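Local structure of catalase (Bacillus pumilus, 4QOR) at residues P105-D110 with F240-R245. The protein catalyses the breakdown of hydrogen peroxide into water and oxygen as a tetrameric, haem-containing catalase. Numbering follows the deposited sequence.
Sequences PETLRD and FQHATR. With 2CH (2-chlorophenol), chain G.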
# COMPACT_ATOMS: atom_id res chain seq x y z
N PRO A 105 7.25 -27.09 1.71
CA PRO A 105 7.13 -28.36 0.97
C PRO A 105 5.68 -28.79 0.67
O PRO A 105 4.77 -28.52 1.48
CB PRO A 105 7.83 -29.37 1.88
CG PRO A 105 8.79 -28.53 2.71
CD PRO A 105 8.06 -27.23 2.94
N GLU A 106 5.48 -29.49 -0.44
CA GLU A 106 4.18 -30.07 -0.76
C GLU A 106 3.92 -31.51 -0.21
O GLU A 106 2.97 -32.19 -0.59
CB GLU A 106 3.91 -29.96 -2.28
CG GLU A 106 3.69 -28.49 -2.71
CD GLU A 106 3.67 -28.29 -4.22
OE1 GLU A 106 4.54 -28.90 -4.90
OE2 GLU A 106 2.84 -27.50 -4.71
N THR A 107 4.76 -31.90 0.73
CA THR A 107 4.79 -33.24 1.37
C THR A 107 4.31 -33.19 2.83
O THR A 107 4.28 -34.20 3.53
CB THR A 107 6.25 -33.78 1.40
OG1 THR A 107 7.11 -32.73 1.82
CG2 THR A 107 6.71 -34.23 0.03
N LEU A 108 3.90 -32.01 3.27
CA LEU A 108 3.36 -31.85 4.59
C LEU A 108 1.89 -32.29 4.67
O LEU A 108 1.16 -32.25 3.67
CB LEU A 108 3.45 -30.41 5.03
CG LEU A 108 4.84 -29.75 4.83
CD1 LEU A 108 4.80 -28.32 5.34
CD2 LEU A 108 5.94 -30.55 5.56
N ARG A 109 1.47 -32.66 5.88
CA ARG A 109 0.04 -32.91 6.15
C ARG A 109 -0.77 -31.60 6.11
O ARG A 109 -0.35 -30.60 6.67
CB ARG A 109 -0.10 -33.59 7.51
CG ARG A 109 -1.52 -34.03 7.86
CD ARG A 109 -1.56 -34.91 9.11
NE ARG A 109 -0.63 -36.04 9.04
CZ ARG A 109 -0.80 -37.14 8.33
NH1 ARG A 109 -1.94 -37.37 7.67
NH2 ARG A 109 0.13 -38.07 8.33
N ASP A 110 -1.93 -31.64 5.48
CA ASP A 110 -2.79 -30.46 5.31
C ASP A 110 -3.91 -30.92 4.43
O ASP A 110 -3.67 -31.69 3.51
CB ASP A 110 -2.01 -29.31 4.59
CG ASP A 110 -1.79 -28.07 5.46
OD1 ASP A 110 -2.27 -27.97 6.62
OD2 ASP A 110 -1.03 -27.16 4.96
N PHE A 240 10.95 -30.39 -2.64
CA PHE A 240 9.97 -29.68 -1.81
C PHE A 240 8.84 -29.03 -2.65
O PHE A 240 7.97 -28.38 -2.10
CB PHE A 240 10.64 -28.64 -0.92
CG PHE A 240 11.36 -27.58 -1.68
CD1 PHE A 240 12.61 -27.83 -2.22
CD2 PHE A 240 10.82 -26.34 -1.83
CE1 PHE A 240 13.29 -26.86 -2.94
CE2 PHE A 240 11.48 -25.34 -2.54
CZ PHE A 240 12.72 -25.62 -3.11
N GLN A 241 8.81 -29.29 -3.95
CA GLN A 241 7.71 -28.81 -4.80
C GLN A 241 7.22 -29.90 -5.76
O GLN A 241 6.88 -29.63 -6.91
CB GLN A 241 8.10 -27.49 -5.55
CG GLN A 241 9.21 -27.65 -6.61
CD GLN A 241 10.53 -27.02 -6.19
OE1 GLN A 241 10.67 -25.80 -6.16
NE2 GLN A 241 11.50 -27.84 -5.83
N HIS A 242 7.13 -31.13 -5.29
CA HIS A 242 6.85 -32.25 -6.21
C HIS A 242 5.47 -32.17 -6.85
O HIS A 242 5.24 -32.64 -7.96
CB HIS A 242 7.04 -33.61 -5.50
CG HIS A 242 5.87 -34.01 -4.66
ND1 HIS A 242 5.65 -33.46 -3.42
CD2 HIS A 242 4.85 -34.86 -4.88
CE1 HIS A 242 4.52 -33.94 -2.92
NE2 HIS A 242 4.01 -34.80 -3.79
N ALA A 243 4.50 -31.61 -6.14
CA ALA A 243 3.14 -31.61 -6.66
C ALA A 243 3.02 -30.58 -7.73
O ALA A 243 2.31 -30.79 -8.71
CB ALA A 243 2.11 -31.35 -5.57
N THR A 244 3.68 -29.43 -7.53
CA THR A 244 3.68 -28.34 -8.49
C THR A 244 4.39 -28.83 -9.78
O THR A 244 3.92 -28.61 -10.88
CB THR A 244 4.42 -27.10 -7.92
OG1 THR A 244 3.61 -26.37 -6.98
CG2 THR A 244 4.82 -26.13 -9.00
N ARG A 245 5.51 -29.51 -9.61
CA ARG A 245 6.22 -30.12 -10.70
C ARG A 245 5.34 -31.13 -11.48
O ARG A 245 5.22 -31.03 -12.69
CB ARG A 245 7.45 -30.84 -10.18
CG ARG A 245 8.44 -31.24 -11.28
CD ARG A 245 9.49 -32.19 -10.73
NE ARG A 245 10.27 -31.57 -9.65
CZ ARG A 245 11.34 -30.80 -9.82
NH1 ARG A 245 11.78 -30.47 -11.03
NH2 ARG A 245 11.97 -30.32 -8.77
C1 2CH G . -3.73 -29.62 10.33
C2 2CH G . -2.77 -29.45 9.35
C3 2CH G . -1.58 -30.14 9.52
C4 2CH G . -1.33 -30.97 10.63
C5 2CH G . -2.27 -31.16 11.61
C6 2CH G . -3.46 -30.49 11.47
O 2CH G . -4.95 -29.04 10.31
CL8 2CH G . -4.83 -30.54 12.64
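Glu106 OE1 is gripped by two backbone amides from the first turn of helix 242-253. Thr244 N donates from 2.8 Å to Glu106 OE1 with an N-H...O angle of 159°, on the syn side of the carboxylate. The bond from Ala243 N to the same oxygen is weak and strongly bent. The other oxygen, Glu106 OE2, accepts the hydroxyl of Thr244, OG1 to OE2 being 2.7 Å, also syn, and takes a second bond from Tyr191 OH. Carboxylate and threonine thus meet through a pair of bonds, consistent with a fixed rotation of the acid group. With CG beside its backbone N (chi1 -69°) and an extended chain beyond, Glu106 reaches the helix end, where Ala243 CB lies 3.5 Å from Glu106 OE1.

The backbone adds a bond from Glu106 N to Phe240 O, the donor standing 51° out of the carbonyl plane. Pro105 CA approaches that oxygen too, in a CA-H...O contact. Glu106 O also meets the edge of the His242 ring at CE1, 3.3 Å away, while Thr107 CG2 approaches the ring obliquely; His242 NE2 is held by Ala189 O. Pro105 and Phe240 also pack against a neighbouring subunit.

Without this acid, as with an alanine here, the hydroxyls of Thr244 and Tyr191 and the two amides would probably lose their acceptor in a buried site. The bonds from Glu106 tie the loop between strands 88-96 and 113-120 to the start of helix 242-253, and the helix dipole is likely to favour the anion.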